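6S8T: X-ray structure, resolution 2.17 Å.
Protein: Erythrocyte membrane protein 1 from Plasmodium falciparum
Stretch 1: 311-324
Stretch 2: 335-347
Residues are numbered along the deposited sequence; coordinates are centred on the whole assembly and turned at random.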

# COMPACT_ATOMS: atom_id res chain seq x y z
N GLN A 311 7.26 -13.75 -15.27
CA GLN A 311 6.88 -15.16 -15.27
C GLN A 311 6.31 -15.58 -16.62
O GLN A 311 6.62 -16.67 -17.12
CB GLN A 311 5.87 -15.44 -14.15
CG GLN A 311 5.47 -16.90 -14.00
CD GLN A 311 4.52 -17.13 -12.84
OE1 GLN A 311 3.31 -16.99 -12.98
NE2 GLN A 311 5.08 -17.48 -11.68
N GLU A 312 5.47 -14.73 -17.23
CA GLU A 312 4.96 -15.03 -18.56
C GLU A 312 6.07 -14.99 -19.61
O GLU A 312 6.03 -15.76 -20.57
CB GLU A 312 3.86 -14.04 -18.94
CG GLU A 312 2.58 -14.19 -18.14
CD GLU A 312 1.98 -15.57 -18.27
OE1 GLU A 312 2.21 -16.41 -17.38
OE2 GLU A 312 1.28 -15.81 -19.27
N TYR A 313 7.05 -14.11 -19.43
CA TYR A 313 8.15 -14.04 -20.39
C TYR A 313 8.99 -15.30 -20.36
O TYR A 313 9.47 -15.76 -21.41
CB TYR A 313 9.01 -12.81 -20.10
CG TYR A 313 9.92 -12.40 -21.24
CD1 TYR A 313 9.48 -11.52 -22.22
CD2 TYR A 313 11.21 -12.89 -21.33
CE1 TYR A 313 10.30 -11.14 -23.26
CE2 TYR A 313 12.04 -12.52 -22.37
CZ TYR A 313 11.58 -11.64 -23.34
OH TYR A 313 12.41 -11.27 -24.37
N ASP A 314 9.18 -15.90 -19.18
CA ASP A 314 9.92 -17.15 -19.09
C ASP A 314 9.18 -18.28 -19.81
O ASP A 314 9.81 -19.12 -20.45
CB ASP A 314 10.17 -17.52 -17.63
CG ASP A 314 11.21 -16.64 -16.98
OD1 ASP A 314 11.75 -15.75 -17.67
OD2 ASP A 314 11.50 -16.84 -15.78
N LYS A 315 7.85 -18.31 -19.70
CA LYS A 315 7.08 -19.30 -20.45
C LYS A 315 7.24 -19.10 -21.94
O LYS A 315 7.21 -20.07 -22.71
CB LYS A 315 5.60 -19.21 -20.06
CG LYS A 315 5.32 -19.52 -18.60
CD LYS A 315 3.84 -19.36 -18.28
CE LYS A 315 3.56 -19.66 -16.82
NZ LYS A 315 2.14 -19.42 -16.46
N LEU A 316 7.42 -17.85 -22.38
CA LEU A 316 7.64 -17.58 -23.79
C LEU A 316 9.04 -17.98 -24.25
O LEU A 316 9.22 -18.39 -25.40
CB LEU A 316 7.39 -16.09 -24.07
CG LEU A 316 7.08 -15.70 -25.52
CD1 LEU A 316 5.82 -16.40 -26.00
CD2 LEU A 316 6.92 -14.19 -25.63
N MET A 317 10.03 -17.88 -23.36
CA MET A 317 11.40 -18.24 -23.74
C MET A 317 11.54 -19.75 -23.92
O MET A 317 12.35 -20.19 -24.75
CB MET A 317 12.40 -17.75 -22.69
CG MET A 317 12.42 -16.25 -22.48
SD MET A 317 13.88 -15.66 -21.60
CE MET A 317 13.79 -16.61 -20.09
N LYS A 318 10.78 -20.54 -23.17
CA LYS A 318 10.90 -21.99 -23.22
C LYS A 318 10.02 -22.62 -24.29
O LYS A 318 10.43 -23.58 -24.94
CB LYS A 318 10.58 -22.58 -21.84
CG LYS A 318 11.47 -22.07 -20.73
CD LYS A 318 11.04 -22.59 -19.37
CE LYS A 318 11.86 -21.97 -18.25
NZ LYS A 318 11.37 -22.38 -16.91
N GLN A 319 8.81 -22.09 -24.49
CA GLN A 319 7.92 -22.63 -25.51
C GLN A 319 8.35 -22.22 -26.91
O GLN A 319 8.10 -22.96 -27.87
CB GLN A 319 6.48 -22.19 -25.25
CG GLN A 319 5.89 -22.74 -23.97
CD GLN A 319 5.80 -24.25 -23.97
OE1 GLN A 319 5.64 -24.88 -25.02
NE2 GLN A 319 5.91 -24.85 -22.78
N CYS A 320 8.98 -21.06 -27.06
CA CYS A 320 9.41 -20.55 -28.35
C CYS A 320 10.92 -20.64 -28.55
O CYS A 320 11.46 -20.00 -29.45
CB CYS A 320 8.95 -19.10 -28.53
SG CYS A 320 7.15 -18.89 -28.63
N SER A 321 11.61 -21.43 -27.72
CA SER A 321 13.05 -21.56 -27.84
C SER A 321 13.46 -22.19 -29.17
O SER A 321 14.49 -21.83 -29.74
CB SER A 321 13.62 -22.37 -26.68
OG SER A 321 13.09 -23.68 -26.66
N GLN A 322 12.65 -23.13 -29.67
CA GLN A 322 13.01 -23.85 -30.89
C GLN A 322 12.77 -23.00 -32.14
O GLN A 322 13.46 -23.18 -33.14
CB GLN A 322 12.23 -25.16 -30.97
CG GLN A 322 12.40 -26.06 -29.76
CD GLN A 322 13.80 -26.64 -29.64
OE1 GLN A 322 14.47 -26.87 -30.64
NE2 GLN A 322 14.24 -26.87 -28.41
N CYS A 323 11.80 -22.09 -32.09
CA CYS A 323 11.46 -21.25 -33.24
C CYS A 323 12.27 -19.96 -33.29
O CYS A 323 11.85 -19.00 -33.95
CB CYS A 323 9.96 -20.92 -33.22
SG CYS A 323 8.87 -22.34 -32.91
N MET A 324 13.42 -19.91 -32.62
CA MET A 324 14.24 -18.71 -32.58
C MET A 324 15.32 -18.69 -33.65
O MET A 324 15.62 -17.63 -34.22
CB MET A 324 14.89 -18.54 -31.20
CG MET A 324 13.91 -18.14 -30.12
SD MET A 324 13.14 -16.55 -30.47
CE MET A 324 14.52 -15.45 -30.20
N VAL A 335 4.33 -29.46 -33.58
CA VAL A 335 3.85 -29.19 -32.23
C VAL A 335 4.66 -28.09 -31.55
O VAL A 335 4.14 -27.37 -30.69
CB VAL A 335 3.85 -30.49 -31.40
CG1 VAL A 335 5.27 -31.01 -31.21
CG2 VAL A 335 3.16 -30.28 -30.06
N ASN A 336 5.94 -27.92 -31.92
CA ASN A 336 6.75 -26.88 -31.30
C ASN A 336 6.29 -25.49 -31.74
O ASN A 336 6.28 -24.55 -30.94
CB ASN A 336 8.22 -27.09 -31.63
CG ASN A 336 8.80 -28.32 -30.95
OD1 ASN A 336 8.06 -29.19 -30.49
ND2 ASN A 336 10.13 -28.40 -30.90
N CYS A 337 5.92 -25.34 -33.02
CA CYS A 337 5.37 -24.07 -33.47
C CYS A 337 3.99 -23.82 -32.88
O CYS A 337 3.67 -22.68 -32.52
CB CYS A 337 5.32 -24.04 -35.00
SG CYS A 337 4.34 -22.69 -35.71
N THR A 338 3.18 -24.86 -32.76
CA THR A 338 1.84 -24.70 -32.19
C THR A 338 1.92 -24.28 -30.73
O THR A 338 1.19 -23.37 -30.30
CB THR A 338 1.06 -26.01 -32.33
OG1 THR A 338 0.94 -26.35 -33.72
CG2 THR A 338 -0.33 -25.86 -31.73
N SER A 339 2.79 -24.92 -29.94
CA SER A 339 2.92 -24.53 -28.54
C SER A 339 3.53 -23.14 -28.40
O SER A 339 3.27 -22.46 -27.40
CB SER A 339 3.77 -25.56 -27.79
OG SER A 339 5.09 -25.60 -28.29
N CYS A 340 4.33 -22.71 -29.37
CA CYS A 340 4.88 -21.36 -29.31
C CYS A 340 3.82 -20.31 -29.63
O CYS A 340 3.73 -19.28 -28.96
CB CYS A 340 6.07 -21.23 -30.26
SG CYS A 340 6.68 -19.54 -30.50
N GLU A 341 2.99 -20.56 -30.65
CA GLU A 341 1.94 -19.61 -31.00
C GLU A 341 0.90 -19.52 -29.89
O GLU A 341 0.38 -18.43 -29.61
CB GLU A 341 1.29 -20.00 -32.32
CG GLU A 341 2.16 -19.72 -33.54
CD GLU A 341 1.50 -20.13 -34.84
OE1 GLU A 341 0.70 -21.10 -34.83
OE2 GLU A 341 1.77 -19.49 -35.88
N GLN A 342 0.57 -20.64 -29.25
CA GLN A 342 -0.35 -20.60 -28.12
C GLN A 342 0.26 -19.86 -26.93
O GLN A 342 -0.47 -19.21 -26.17
CB GLN A 342 -0.76 -22.01 -27.72
CG GLN A 342 -1.60 -22.73 -28.76
CD GLN A 342 -1.94 -24.15 -28.36
OE1 GLN A 342 -1.36 -24.71 -27.43
NE2 GLN A 342 -2.90 -24.75 -29.06
N ALA A 343 1.58 -19.95 -26.75
CA ALA A 343 2.22 -19.21 -25.67
C ALA A 343 2.21 -17.71 -25.93
O ALA A 343 2.09 -16.92 -24.99
CB ALA A 343 3.65 -19.71 -25.46
N CYS A 344 2.34 -17.30 -27.20
CA CYS A 344 2.28 -15.87 -27.52
C CYS A 344 0.88 -15.31 -27.30
O CYS A 344 0.73 -14.17 -26.86
CB CYS A 344 2.72 -15.63 -28.97
SG CYS A 344 4.41 -16.10 -29.37
N GLU A 345 -0.15 -16.10 -27.62
CA GLU A 345 -1.52 -15.63 -27.43
C GLU A 345 -1.82 -15.40 -25.96
O GLU A 345 -2.44 -14.39 -25.60
CB GLU A 345 -2.50 -16.65 -28.03
CG GLU A 345 -3.94 -16.20 -27.99
CD GLU A 345 -4.28 -15.23 -29.10
OE1 GLU A 345 -4.52 -15.69 -30.24
OE2 GLU A 345 -4.30 -14.01 -28.83
N GLU A 346 -1.38 -16.31 -25.08
CA GLU A 346 -1.60 -16.13 -23.65
C GLU A 346 -0.83 -14.93 -23.12
O GLU A 346 -1.31 -14.25 -22.20
CB GLU A 346 -1.19 -17.40 -22.89
CG GLU A 346 -2.01 -18.63 -23.23
CD GLU A 346 -1.57 -19.87 -22.46
OE1 GLU A 346 -0.64 -19.76 -21.64
OE2 GLU A 346 -2.17 -20.95 -22.68
N TYR A 347 0.35 -14.66 -23.67
CA TYR A 347 1.12 -13.49 -23.24
C TYR A 347 0.39 -12.20 -23.59
O TYR A 347 0.26 -11.30 -22.76
CB TYR A 347 2.51 -13.52 -23.87
CG TYR A 347 3.42 -12.41 -23.40
CD1 TYR A 347 3.44 -11.18 -24.06
CD2 TYR A 347 4.25 -12.57 -22.29
CE1 TYR A 347 4.26 -10.15 -23.63
CE2 TYR A 347 5.08 -11.55 -21.86
CZ TYR A 347 5.08 -10.34 -22.54
OH TYR A 347 5.90 -9.32 -22.12

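A disulfide is the sole bond between these two stretches: Cys-320 SG lies 2.0 Å from Cys-340 SG, with chi3 at 99°, close to the right angle that sulfur lone pairs favour, and no hydrogen bond crosses the contact. Helix 311-319 and helix 335-347 run nearly antiparallel, their N-to-C directions 164° apart and their axes approaching to 9.0 Å. The disulfide sits where the first helix ends. Cys-320 still donates its N to Leu-316 O (3.2 Å) but is the first residue to leave helical phi/psi, and here the backbones come close, Cys-320 CA to Cys-340 CA 4.7 Å. Cys-320 (chi1 m) and Cys-340 (chi1 t) both direct CA-to-CB sideways, and their sulfurs meet between the two backbones.

From this staple the register steps along the first helix in fours, pairing Leu-316 with Ala-343 and Glu-312 with Tyr-347. Ala-343 points toward the partner helix, and its methyl fits against it: its CB meets Gln-319 CB at 3.8 Å and Leu-316 CD1 at 4.0 Å. The same Leu-316 CD1 reaches Cys-344 SG at 3.7 Å, an apolar contact beside the disulfide; Cys-344 SG is also 4.0 Å from Cys-320 SG, but its covalent partner lies elsewhere in the structure.

At the far end Tyr-347 gives the largest covered area of any residue here, 91 Å². Its CA-to-CB bond points sideways, yet the ring end comes nearer, bringing CD2 to 3.7 Å from Glu-312 CB. Tyr-313 N lies at the ring edge, 4.0 Å from Tyr-347 CE2, and Tyr-347 OH in turn lies at the edge of the Tyr-313 ring, 4.2 Å from Tyr-313 CD1. The rings therefore do not stack. The Glu-312 carboxylate is engaged within its own helix, where OE1 forms a salt bridge with Lys-315 NZ at 3.1 Å.

Beyond the disulfide, a type I turn from Ser-321 to Met-324 holds the chain beside the first turn of the second helix, with Gln-322 nearest Asn-336 and Cys-323 nearest Cys-337. Cys-323 points toward that helix, its SG 3.9 Å from Cys-337 CA and 4.0 Å from Cys-340 CB; Cys-323 and Cys-337 are each bonded to groups elsewhere in the structure. Gln-322 CG rests 3.5 Å from Asn-336 ND2, a van der Waals contact, not a hydrogen bond. Gln-319 OE1 comes within 3.4 Å of Ser-339 OG without forming a hydrogen bond. Altogether 649 Å² is buried, a modest interface fastened by one covalent link and padded by apolar contacts.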